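Alr4995 protein (Nostoc sp., PDB 6LRF) is a bifunctional enzyme that hydrolyses arginine to ornithine, ammonia and carbon dioxide as an arginine dihydrolase and turns ornithine into proline as an ornithine cyclodeaminase. Local coordinates at the interface of chains A and B and the interface of chains A and C. Coordinates in Å, arbitrary orientation; residue numbers count along the deposited sequence, not the author numbering. Chains: chain A/B/C, Alr4995 protein.

Contact 1: the interface of chains A and B. Residues chain A 599-602, 611; chain B 617, 641, 645.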
ATOM      1  N   SER A 599      24.985 -10.063  -5.001  1.00 17.00           N
ATOM      2  CA  SER A 599      23.773 -10.086  -5.781  1.00 18.95           C
ATOM      3  C   SER A 599      24.085  -9.552  -7.179  1.00 21.34           C
ATOM      4  O   SER A 599      25.143  -8.950  -7.425  1.00 19.10           O
ATOM      5  CB  SER A 599      22.657  -9.278  -5.108  1.00 21.83           C
ATOM      6  OG  SER A 599      22.634  -7.940  -5.570  1.00 23.00           O
ATOM      7  N   ILE A 600      23.155  -9.790  -8.091  1.00 21.04           N
ATOM      8  CA  ILE A 600      23.268  -9.345  -9.470  1.00 21.27           C
ATOM      9  C   ILE A 600      23.370  -7.814  -9.581  1.00 22.78           C
ATOM     10  O   ILE A 600      23.895  -7.280 -10.561  1.00 22.07           O
ATOM     11  CB  ILE A 600      22.062  -9.866 -10.290  1.00 23.09           C
ATOM     12  CG1 ILE A 600      22.264  -9.631 -11.795  1.00 19.37           C
ATOM     13  CG2 ILE A 600      20.757  -9.255  -9.776  1.00 20.44           C
ATOM     14  CD1 ILE A 600      23.539 -10.249 -12.342  1.00 19.14           C
ATOM     15  N   ARG A 601      22.896  -7.089  -8.580  1.00 20.01           N
ATOM     16  CA  ARG A 601      22.958  -5.632  -8.681  1.00 23.76           C
ATOM     17  C   ARG A 601      24.179  -4.978  -7.978  1.00 21.93           C
ATOM     18  O   ARG A 601      24.310  -3.760  -7.977  1.00 25.23           O
ATOM     19  CB  ARG A 601      21.660  -5.026  -8.134  1.00 26.15           C
ATOM     20  CG  ARG A 601      21.492  -5.241  -6.651  1.00 31.65           C
ATOM     21  CD  ARG A 601      20.916  -4.012  -5.989  1.00 42.49           C
ATOM     22  NE  ARG A 601      21.578  -2.810  -6.480  1.00 48.44           N
ATOM     23  CZ  ARG A 601      21.226  -1.574  -6.149  1.00 49.10           C
ATOM     24  NH1 ARG A 601      21.885  -0.544  -6.666  1.00 51.45           N
ATOM     25  NH2 ARG A 601      20.218  -1.375  -5.305  1.00 47.84           N
ATOM     26  N   ASP A 602      25.072  -5.772  -7.398  1.00 24.46           N
ATOM     27  CA  ASP A 602      26.166  -5.207  -6.602  1.00 21.92           C
ATOM     28  C   ASP A 602      27.075  -4.272  -7.377  1.00 28.44           C
ATOM     29  O   ASP A 602      27.481  -4.559  -8.516  1.00 25.87           O
ATOM     30  CB  ASP A 602      27.022  -6.308  -5.988  1.00 19.40           C
ATOM     31  CG  ASP A 602      26.313  -7.029  -4.887  1.00 23.67           C
ATOM     32  OD1 ASP A 602      25.219  -6.591  -4.485  1.00 25.42           O
ATOM     33  OD2 ASP A 602      26.851  -8.038  -4.411  1.00 26.90           O
HETATM   34  N   MSE A 611      30.860 -13.537  -3.981  1.00 12.66           N
HETATM   35  CA  MSE A 611      30.187 -13.541  -5.274  1.00 18.61           C
HETATM   36  C   MSE A 611      29.967 -14.966  -5.785  1.00 19.51           C
HETATM   37  O   MSE A 611      29.379 -15.167  -6.835  1.00 20.00           O
HETATM   38  CB  MSE A 611      30.984 -12.716  -6.304  1.00 19.16           C
HETATM   39  CG  MSE A 611      31.151 -11.223  -5.896  1.00 19.16           C
HETATM   40 SE   MSE A 611      29.476 -10.224  -5.722  0.47 23.99          SE
HETATM   41  CE  MSE A 611      29.071  -9.877  -7.593  1.00 16.76           C
TER
ATOM     42  N   GLN B 617      27.098 -10.980 -14.056  1.00 17.32           N
ATOM     43  CA  GLN B 617      27.011  -9.575 -14.446  1.00 20.47           C
ATOM     44  C   GLN B 617      27.600  -9.375 -15.839  1.00 20.59           C
ATOM     45  O   GLN B 617      27.103  -8.580 -16.636  1.00 18.79           O
ATOM     46  CB  GLN B 617      27.722  -8.679 -13.425  1.00 16.88           C
ATOM     47  CG  GLN B 617      26.890  -8.429 -12.174  1.00 21.65           C
ATOM     48  CD  GLN B 617      27.594  -7.531 -11.153  1.00 27.45           C
ATOM     49  OE1 GLN B 617      28.795  -7.256 -11.264  1.00 26.59           O
ATOM     50  NE2 GLN B 617      26.840  -7.068 -10.158  1.00 20.33           N
ATOM     51  N   GLY B 641      19.687  -4.100 -11.513  1.00 26.85           N
ATOM     52  CA  GLY B 641      20.989  -4.489 -12.037  1.00 29.30           C
ATOM     53  C   GLY B 641      21.115  -4.194 -13.521  1.00 28.43           C
ATOM     54  O   GLY B 641      22.108  -3.617 -13.979  1.00 27.59           O
HETATM   55  N   MSE B 645      23.318  -1.207 -15.609  1.00 24.34           N
HETATM   56  CA  MSE B 645      24.185  -1.568 -16.719  1.00 23.47           C
HETATM   57  C   MSE B 645      23.827  -0.894 -18.030  1.00 25.44           C
HETATM   58  O   MSE B 645      24.567  -1.040 -18.997  1.00 25.00           O
HETATM   59  CB  MSE B 645      24.171  -3.077 -16.942  1.00 24.25           C
HETATM   60  CG  MSE B 645      24.780  -3.888 -15.826  1.00 30.82           C
HETATM   61 SE   MSE B 645      24.534  -5.765 -16.266  0.54 29.50          SE
HETATM   62  CE  MSE B 645      24.401  -6.508 -14.466  1.00 22.19           C
TER
HETATM   63  O   HOH W   1      28.987  -4.037 -10.891  1.00 30.44           O
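A two-fold symmetric interface between identical subunits, in which every contact occurs twice, joins chains A and B here, a loop of one chain docking against helices 613-624 and 637-645 of the other. The loop lies in the C-terminal Rossmann-fold region of the ArgZ-like family. B:Gln617 reaches across with its chain extended beyond CG and lets one amide nitrogen serve two backbone carbonyls. NE2 donates to A:Ile600 O at 3.0 Å, arriving from above that carbonyl plane, 70° out of it. A second bond, to A:Asp602 O at 3.1 Å, lies in the carbonyl plane on a lone pair. A water 2.9 Å from A:Asp602 O and 3.2 Å from B:Gln617 OE1 ties the amide oxygen to the same loop, which probably limits rotation of the amide. A:Ile600, its CG1 opposite the backbone nitrogen (chi1 -170°), sends CD1 to B:Gln617 CG at 3.8 Å, the two side chains running antiparallel. On helix 637-645, B:Gly641 CA meets A:Arg601 CB at 4.0 Å. Behind them A:Asp602 braces the turn: its OD2 accepts from A:Ser599 N at 2.8 Å and its OD1 from A:Ser599 OG. The site thus fastens a loop braced by its own hydrogen bonds to the neighbouring subunit and probably stabilises the A-B pairing.

Contact 2: the interface of chains A and C. Residues chain A 325-326; chain C 114-116, 141, 143, 314-315, 334.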
ATOM      1  N   ARG A 325      10.116  33.268 -31.802  1.00 46.63           N
ATOM      2  CA  ARG A 325       9.256  32.620 -30.814  1.00 48.70           C
ATOM      3  C   ARG A 325       9.668  31.191 -30.453  1.00 45.47           C
ATOM      4  O   ARG A 325       9.429  30.738 -29.336  1.00 47.14           O
ATOM      5  CB  ARG A 325       7.805  32.621 -31.317  1.00 52.66           C
ATOM      6  CG  ARG A 325       6.763  32.220 -30.271  1.00 54.86           C
ATOM      7  CD  ARG A 325       5.349  32.288 -30.848  1.00 51.50           C
ATOM      8  NE  ARG A 325       5.256  33.284 -31.919  1.00 60.54           N
ATOM      9  CZ  ARG A 325       4.276  34.180 -32.034  1.00 58.95           C
ATOM     10  NH1 ARG A 325       3.296  34.217 -31.134  1.00 46.30           N
ATOM     11  NH2 ARG A 325       4.283  35.050 -33.045  1.00 52.75           N
ATOM     12  N   GLN A 326      10.288  30.482 -31.387  1.00 44.49           N
ATOM     13  CA  GLN A 326      10.607  29.076 -31.150  1.00 51.80           C
ATOM     14  C   GLN A 326      12.081  28.849 -30.813  1.00 46.98           C
ATOM     15  O   GLN A 326      12.462  27.751 -30.405  1.00 47.34           O
ATOM     16  CB  GLN A 326      10.230  28.218 -32.370  1.00 51.35           C
ATOM     17  CG  GLN A 326       8.733  28.089 -32.633  1.00 52.93           C
ATOM     18  CD  GLN A 326       8.175  29.285 -33.390  1.00 56.29           C
ATOM     19  OE1 GLN A 326       8.922  30.007 -34.062  1.00 51.95           O
ATOM     20  NE2 GLN A 326       6.859  29.505 -33.281  1.00 52.03           N
TER
ATOM     21  N   ASP C 114       8.177  33.201 -38.109  1.00 37.50           N
ATOM     22  CA  ASP C 114       8.224  32.434 -36.863  1.00 49.01           C
ATOM     23  C   ASP C 114       6.819  32.055 -36.383  1.00 46.92           C
ATOM     24  O   ASP C 114       6.603  31.796 -35.199  1.00 46.47           O
ATOM     25  CB  ASP C 114       8.943  33.229 -35.777  1.00 52.17           C
ATOM     26  CG  ASP C 114       8.138  34.425 -35.318  1.00 54.64           C
ATOM     27  OD1 ASP C 114       7.455  35.034 -36.175  1.00 56.80           O
ATOM     28  OD2 ASP C 114       8.182  34.752 -34.112  1.00 57.87           O
ATOM     29  N   LEU C 115       5.863  32.030 -37.305  1.00 41.28           N
ATOM     30  CA  LEU C 115       4.486  31.717 -36.954  1.00 35.56           C
ATOM     31  C   LEU C 115       3.980  30.575 -37.822  1.00 31.18           C
ATOM     32  O   LEU C 115       3.349  30.803 -38.853  1.00 32.03           O
ATOM     33  CB  LEU C 115       3.609  32.949 -37.119  1.00 30.71           C
ATOM     34  CG  LEU C 115       2.232  32.914 -36.476  1.00 29.44           C
ATOM     35  CD1 LEU C 115       2.398  32.548 -35.017  1.00 32.96           C
ATOM     36  CD2 LEU C 115       1.586  34.294 -36.609  1.00 27.07           C
ATOM     37  N   PRO C 116       4.274  29.339 -37.416  1.00 27.19           N
ATOM     38  CA  PRO C 116       3.946  28.183 -38.255  1.00 25.44           C
ATOM     39  C   PRO C 116       2.447  27.951 -38.466  1.00 27.28           C
ATOM     40  O   PRO C 116       1.612  28.213 -37.595  1.00 25.24           O
ATOM     41  CB  PRO C 116       4.583  26.998 -37.501  1.00 27.85           C
ATOM     42  CG  PRO C 116       4.958  27.516 -36.160  1.00 31.20           C
ATOM     43  CD  PRO C 116       5.168  28.985 -36.299  1.00 33.26           C
ATOM     44  N   GLU C 141       0.345  27.180 -35.028  1.00 22.92           N
ATOM     45  CA  GLU C 141       0.209  27.996 -33.831  1.00 26.54           C
ATOM     46  C   GLU C 141      -1.163  28.624 -33.709  1.00 26.52           C
ATOM     47  O   GLU C 141      -1.776  29.033 -34.704  1.00 24.69           O
ATOM     48  CB  GLU C 141       1.256  29.108 -33.834  1.00 26.49           C
ATOM     49  CG  GLU C 141       2.660  28.632 -33.566  1.00 37.66           C
ATOM     50  CD  GLU C 141       2.960  28.465 -32.080  1.00 44.18           C
ATOM     51  OE1 GLU C 141       2.217  29.028 -31.240  1.00 37.28           O
ATOM     52  OE2 GLU C 141       3.950  27.771 -31.761  1.00 53.53           O
ATOM     53  N   ASP C 143      -1.851  31.461 -32.630  1.00 16.78           N
ATOM     54  CA  ASP C 143      -1.798  32.836 -33.114  1.00 21.59           C
ATOM     55  C   ASP C 143      -1.937  33.002 -34.652  1.00 18.83           C
ATOM     56  O   ASP C 143      -2.102  34.118 -35.137  1.00 23.51           O
ATOM     57  CB  ASP C 143      -0.500  33.481 -32.650  1.00 22.68           C
ATOM     58  CG  ASP C 143      -0.556  33.925 -31.197  1.00 35.02           C
ATOM     59  OD1 ASP C 143      -1.664  33.918 -30.613  1.00 28.73           O
ATOM     60  OD2 ASP C 143       0.509  34.294 -30.645  1.00 38.68           O
ATOM     61  N   PHE C 314       1.745  31.092 -25.653  1.00 21.91           N
ATOM     62  CA  PHE C 314       2.399  32.258 -25.080  1.00 26.81           C
ATOM     63  C   PHE C 314       3.563  32.724 -25.923  1.00 26.06           C
ATOM     64  O   PHE C 314       4.085  31.995 -26.747  1.00 27.10           O
ATOM     65  CB  PHE C 314       2.897  31.961 -23.657  1.00 24.70           C
ATOM     66  CG  PHE C 314       3.996  30.939 -23.603  1.00 27.77           C
ATOM     67  CD1 PHE C 314       5.323  31.305 -23.802  1.00 28.49           C
ATOM     68  CD2 PHE C 314       3.706  29.613 -23.354  1.00 27.45           C
ATOM     69  CE1 PHE C 314       6.328  30.360 -23.770  1.00 26.07           C
ATOM     70  CE2 PHE C 314       4.711  28.664 -23.312  1.00 30.65           C
ATOM     71  CZ  PHE C 314       6.024  29.042 -23.523  1.00 32.83           C
ATOM     72  N   GLN C 315       3.980  33.948 -25.663  1.00 29.43           N
ATOM     73  CA  GLN C 315       5.193  34.490 -26.239  1.00 31.89           C
ATOM     74  C   GLN C 315       5.832  35.371 -25.170  1.00 27.06           C
ATOM     75  O   GLN C 315       5.208  36.321 -24.708  1.00 24.95           O
ATOM     76  CB  GLN C 315       4.878  35.290 -27.506  1.00 33.62           C
ATOM     77  CG  GLN C 315       6.082  35.573 -28.401  1.00 43.19           C
ATOM     78  CD  GLN C 315       5.747  36.516 -29.547  1.00 48.42           C
ATOM     79  OE1 GLN C 315       4.604  36.973 -29.691  1.00 47.85           O
ATOM     80  NE2 GLN C 315       6.748  36.820 -30.365  1.00 54.26           N
ATOM     81  N   LYS C 334       3.003  37.590 -23.571  1.00 29.05           N
ATOM     82  CA  LYS C 334       1.729  37.677 -24.273  1.00 30.42           C
ATOM     83  C   LYS C 334       1.059  36.311 -24.184  1.00 23.71           C
ATOM     84  O   LYS C 334       1.625  35.310 -24.601  1.00 27.72           O
ATOM     85  CB  LYS C 334       1.920  38.111 -25.728  1.00 31.51           C
ATOM     86  CG  LYS C 334       0.622  38.464 -26.457  1.00 31.82           C
ATOM     87  CD  LYS C 334       0.889  38.947 -27.883  1.00 38.66           C
ATOM     88  CE  LYS C 334       1.459  37.838 -28.772  1.00 39.60           C
ATOM     89  NZ  LYS C 334       0.435  36.807 -29.076  1.00 41.77           N
TER
HETATM   90  O   HOH W   2       1.431  36.184 -32.350  1.00 47.69           O
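Chains A and C meet in a two-fold symmetric interface of identical subunits, where a loop of one chain plugs an arginine into the other and so probably helps hold the deposited tetramer together. A:Arg325 lies in the conserved region shared with LOR/SDH bifunctional enzymes; its acidic partners C:Asp114 and C:Asp143 belong to the dimethylargininase-like region. With CG anti to the backbone nitrogen (chi1 -169°) and a bend at chi3, the arginine enters between two covers. C:Leu115 CD1 sits over one guanidinium face, toward its rim, while the amide of C:Gln315 stacks on the opposite face, the planes 19° apart. NE makes a long salt bridge to C:Asp114 OD2 at 3.9 Å. At the far end NH1 forms a salt bridge to C:Asp143 OD2 at 2.8 Å, which accepts it with its anti lone pair; the hydrogen bond is markedly bent, 118° at the hydrogen. C:Lys334 NZ, 3.0 Å from C:Asp143 OD2, comes from above the carboxylate plane, and the paired positive charges probably favour an ionised aspartate. A water in the guanidinium plane bonds NH1, NH2 and C:Asp143. Were an alanine here instead of A:Arg325, C:Asp143 would probably lose the arginine's charge from across the interface and a gap would open between C:Leu115 and C:Gln315. A:Gln326, bent at chi2, brings NE2 above the carbonyl plane of C:Asp114, 3.0 Å from its O; A:Gln326 OE1 also crowds C:Asp114 O at 3.1 Å, making the amide placement less certain.

Contact 3: the interface of chains A and B. Residues chain A 637, 640-641, 644; chain B 601, 603.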
ATOM      1  N   LEU A 637      15.494 -10.735   0.365  1.00 39.71           N
ATOM      2  CA  LEU A 637      15.891 -12.044  -0.146  1.00 35.54           C
ATOM      3  C   LEU A 637      16.828 -12.760   0.807  1.00 36.14           C
ATOM      4  O   LEU A 637      16.854 -13.983   0.853  1.00 34.87           O
ATOM      5  CB  LEU A 637      16.551 -11.908  -1.522  1.00 46.62           C
ATOM      6  CG  LEU A 637      15.616 -11.871  -2.739  1.00 47.31           C
ATOM      7  CD1 LEU A 637      14.689 -13.049  -2.709  1.00 43.02           C
ATOM      8  CD2 LEU A 637      14.801 -10.585  -2.789  1.00 56.54           C
ATOM      9  N   ILE A 640      14.416 -14.463   3.271  1.00 33.21           N
ATOM     10  CA  ILE A 640      13.839 -15.684   2.703  1.00 34.07           C
ATOM     11  C   ILE A 640      14.862 -16.810   2.714  1.00 28.36           C
ATOM     12  O   ILE A 640      14.577 -17.929   3.121  1.00 28.62           O
ATOM     13  CB  ILE A 640      13.367 -15.488   1.234  1.00 37.83           C
ATOM     14  CG1 ILE A 640      12.451 -14.266   1.086  1.00 40.07           C
ATOM     15  CG2 ILE A 640      12.726 -16.768   0.700  1.00 33.36           C
ATOM     16  CD1 ILE A 640      11.025 -14.489   1.538  1.00 46.75           C
ATOM     17  N   GLY A 641      16.058 -16.495   2.235  1.00 29.11           N
ATOM     18  CA  GLY A 641      17.132 -17.460   2.164  1.00 29.74           C
ATOM     19  C   GLY A 641      17.461 -18.010   3.531  1.00 28.46           C
ATOM     20  O   GLY A 641      17.724 -19.201   3.679  1.00 25.97           O
ATOM     21  N   ASN A 644      14.567 -20.421   4.807  1.00 24.34           N
ATOM     22  CA  ASN A 644      14.684 -21.734   4.173  1.00 25.62           C
ATOM     23  C   ASN A 644      15.736 -22.628   4.836  1.00 27.00           C
ATOM     24  O   ASN A 644      15.563 -23.845   4.889  1.00 26.56           O
ATOM     25  CB  ASN A 644      15.011 -21.585   2.688  1.00 28.13           C
ATOM     26  CG  ASN A 644      13.881 -20.939   1.904  1.00 36.11           C
ATOM     27  OD1 ASN A 644      12.775 -20.759   2.422  1.00 35.64           O
ATOM     28  ND2 ASN A 644      14.156 -20.580   0.651  1.00 39.79           N
TER
ATOM     29  N   ARG B 601      18.864 -16.843  -2.104  1.00 19.70           N
ATOM     30  CA  ARG B 601      17.663 -17.615  -1.786  1.00 21.59           C
ATOM     31  C   ARG B 601      17.385 -18.818  -2.715  1.00 26.80           C
ATOM     32  O   ARG B 601      16.414 -19.539  -2.504  1.00 28.63           O
ATOM     33  CB  ARG B 601      16.432 -16.698  -1.812  1.00 27.59           C
ATOM     34  CG  ARG B 601      15.941 -16.439  -3.228  1.00 37.20           C
ATOM     35  CD  ARG B 601      14.437 -16.401  -3.326  1.00 45.56           C
ATOM     36  NE  ARG B 601      13.829 -17.632  -2.842  1.00 46.48           N
ATOM     37  CZ  ARG B 601      12.521 -17.841  -2.816  1.00 52.00           C
ATOM     38  NH1 ARG B 601      11.697 -16.892  -3.262  1.00 57.51           N
ATOM     39  NH2 ARG B 601      12.043 -18.989  -2.347  1.00 48.41           N
ATOM     40  N   ASP B 603      16.762 -22.172  -4.589  1.00 27.49           N
ATOM     41  CA  ASP B 603      16.608 -23.606  -4.332  1.00 25.93           C
ATOM     42  C   ASP B 603      17.211 -24.419  -5.488  1.00 26.33           C
ATOM     43  O   ASP B 603      16.970 -24.126  -6.659  1.00 26.90           O
ATOM     44  CB  ASP B 603      15.131 -23.979  -4.140  1.00 28.34           C
ATOM     45  CG  ASP B 603      14.469 -23.213  -2.991  1.00 38.62           C
ATOM     46  OD1 ASP B 603      14.879 -23.416  -1.817  1.00 33.73           O
ATOM     47  OD2 ASP B 603      13.528 -22.421  -3.263  1.00 41.34           O
TER
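Chi1 of 80° places CG of B:Arg601 between its backbone nitrogen and carbonyl carbon, and further bends at chi2 and chi3 fold the chain over helix 637-645 of chain A. In A:Ile640 on that helix, CG2 stands anti to the backbone nitrogen and points at the arginine. This is part of the two-fold A-B interface of identical subunits, where an arginine of one chain packs on a helix of the other. The isoleucine methyl sits over the centre of the guanidinium face, with CG2 3.7 Å from B:Arg601 CZ, and the two side chains run alongside each other in the same direction. Earlier on the helix, A:Leu637 CD1 packs on the aliphatic stem at 3.4 Å from B:Arg601 CD. The lack of a side chain on A:Gly641 probably lets the backbones draw together, its CA lying 4.0 Å from B:Arg601 CA. Beyond the guanidinium, A:Asn644 crosses it with amide and guanidinium planes 51° apart. The part of the arginine described here contributes shape, and B:Asp603 of its own chain may help balance its charge. That acid also faces the partner helix, with B:Asp603 OD1 3.8 Å from A:Asn644 ND2. On the arginine itself, NH2 is the nitrogen turned toward the acid, in a long salt bridge 3.8 Å from B:Asp603 OD2.

Contacts 1 and 3 belong to one A-B interface, their C-alpha centres about 17 Å apart, and use the same elements with the chains exchanged: residue 601 and helix 637-645, including residue 641, appear in both. The two-fold axis thus gives each subunit both roles, offering the loop and receiving its partner's. Contact 2 lies about 49 Å from contact 1 and about 60 Å from contact 3, again between C-alpha centres, in a separate A-C interface built from other regions of the sequence. Chain A therefore engages two neighbours through distant surfaces, which suits a four-chain assembly in which the C-terminal region and the earlier regions each supply subunit contacts.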